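PDB 3LAO: enoyl-CoA hydratase/isomerase from Pseudomonas aeruginosa, which catalyses, as an enoyl-CoA hydratase of the crotonase family, the addition of water to the double bond of an enoyl-CoA thioester, probably including a steroid-derived one. Local coordinates for the interface of chains A and B. Numbering follows the deposited sequence. Chains: chain A/B, enoyl-CoA hydratase/isomerase.

The interface of chains A and B. Residues chain A 164-165, 167-168; chain B 128-130, 185, 187-188.
The side-chain hydroxyl of A:Thr164 donates through OG1 to the backbone carbonyl O of B:Asp128 at 2.9 Å. This is a helix-against-loop-and-strand subunit contact of a crotonase-family homotrimer, in which helix 163-170 of one subunit is set against strand 129-133 and the 185-188 loop of its neighbour, and it illustrates how one small hydroxyl can tie a helix to the loop residue that leads into a strand. The A:Thr164 side chain holds OG1 anti to its backbone N (chi1 -167°), which turns the oxygen towards the B:Asp128 carbonyl and the B:Thr188 hydroxyl while CG2 lies 3.6 Å from the carbonyl O of B:Leu187. The donor stands above the B:Asp128 carbonyl plane, 43° out of it, with a C=O...OG1 angle of 117°. OG1 also pairs with the hydroxyl of B:Thr188, but this pair is modelled implausibly short, its length carries no weight, and the coordinates do not settle which oxygen donates. B:Thr188 OG1 is itself fixed from within its own chain, accepting the amide N of B:Ala130 at 2.8 Å in a nearly straight bond; the strand thus positions the oxygen that meets the helix. Farther along the helix the contact turns apolar. The tip of B:Ile129, CD1, touches the backbone CA of A:Arg168 at 3.6 Å, and CB of the selenomethionine A:Met167 rests 3.8 Å from CB of B:Asp128, the two side chains crossing at a slant. At the N-terminal end of the helix, the A:Thr164 amide N binds a water at 3.0 Å that also reaches the carbonyl O of B:Arg185. A second water appears to link the A:Asp165 carboxylate, through OD1, to the carbonyl O of B:Thr188, 3.1 Å from the water, although its approach to OD1 is modelled short.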
# COMPACT_ATOMS: atom_id res chain seq x y z
N THR A 164 3.10 7.48 -6.53
CA THR A 164 3.39 8.83 -6.98
C THR A 164 3.87 9.77 -5.87
O THR A 164 4.83 10.46 -6.07
CB THR A 164 2.26 9.48 -7.78
OG1 THR A 164 2.77 10.65 -8.42
CG2 THR A 164 1.06 9.87 -6.88
N ASP A 165 3.24 9.80 -4.71
CA ASP A 165 3.78 10.66 -3.64
C ASP A 165 5.19 10.26 -3.24
O ASP A 165 6.02 11.12 -2.98
CB ASP A 165 2.87 10.76 -2.41
CG ASP A 165 1.72 11.72 -2.63
OD1 ASP A 165 1.81 12.54 -3.59
OD2 ASP A 165 0.72 11.66 -1.87
N MSE A 167 7.51 8.79 -5.26
CA MSE A 167 8.42 9.24 -6.31
C MSE A 167 8.58 10.77 -6.30
O MSE A 167 9.65 11.27 -6.64
CB MSE A 167 8.04 8.72 -7.72
CG MSE A 167 8.14 7.18 -7.92
SE MSE A 167 9.76 6.35 -7.20
CE MSE A 167 8.94 5.04 -5.99
N ARG A 168 7.54 11.49 -5.90
CA ARG A 168 7.64 12.95 -5.89
C ARG A 168 8.89 13.37 -5.10
O ARG A 168 9.56 14.35 -5.43
CB ARG A 168 6.38 13.59 -5.28
CG ARG A 168 6.66 14.76 -4.31
CD ARG A 168 6.43 16.05 -5.04
NE ARG A 168 6.81 17.28 -4.36
CZ ARG A 168 8.00 17.84 -4.47
NH1 ARG A 168 8.24 19.00 -3.87
NH2 ARG A 168 8.98 17.25 -5.16
N ASP B 128 5.35 8.03 -12.69
CA ASP B 128 5.87 8.38 -11.37
C ASP B 128 5.29 9.65 -10.78
O ASP B 128 5.28 9.84 -9.59
CB ASP B 128 7.35 8.51 -11.49
CG ASP B 128 7.94 7.27 -12.08
OD1 ASP B 128 7.52 6.19 -11.64
OD2 ASP B 128 8.77 7.38 -13.01
N ILE B 129 4.83 10.54 -11.65
CA ILE B 129 4.15 11.77 -11.28
C ILE B 129 3.02 11.94 -12.26
O ILE B 129 3.21 11.79 -13.51
CB ILE B 129 5.03 12.98 -11.46
CG1 ILE B 129 6.37 12.81 -10.71
CG2 ILE B 129 4.24 14.24 -11.08
CD1 ILE B 129 6.28 12.74 -9.23
N ALA B 130 1.85 12.23 -11.71
CA ALA B 130 0.64 12.41 -12.48
C ALA B 130 -0.04 13.71 -12.09
O ALA B 130 -0.39 13.91 -10.94
CB ALA B 130 -0.33 11.18 -12.28
N ARG B 185 -5.03 9.04 -4.12
CA ARG B 185 -3.58 8.96 -4.39
C ARG B 185 -3.22 8.42 -5.78
O ARG B 185 -2.20 7.75 -5.96
CB ARG B 185 -2.89 8.12 -3.31
CG ARG B 185 -2.88 8.84 -1.98
CD ARG B 185 -2.36 7.94 -0.85
NE ARG B 185 -2.10 6.56 -1.27
CZ ARG B 185 -1.48 5.65 -0.50
NH1 ARG B 185 -1.06 6.00 0.73
NH2 ARG B 185 -1.28 4.40 -0.95
N LEU B 187 -3.15 10.69 -8.29
CA LEU B 187 -2.57 11.87 -8.91
C LEU B 187 -1.59 12.39 -7.94
O LEU B 187 -1.73 12.12 -6.76
CB LEU B 187 -3.62 12.97 -9.07
CG LEU B 187 -4.61 12.47 -10.09
CD1 LEU B 187 -5.73 13.48 -10.32
CD2 LEU B 187 -3.81 12.26 -11.34
N THR B 188 -0.64 13.17 -8.43
CA THR B 188 0.30 13.82 -7.55
C THR B 188 -0.31 15.14 -7.21
O THR B 188 -0.20 15.61 -6.08
CB THR B 188 1.64 14.05 -8.28
OG1 THR B 188 2.01 12.88 -9.03
CG2 THR B 188 2.75 14.42 -7.30
O HOH W 1 0.52 14.61 -3.26
O HOH W 2 0.37 6.33 -7.03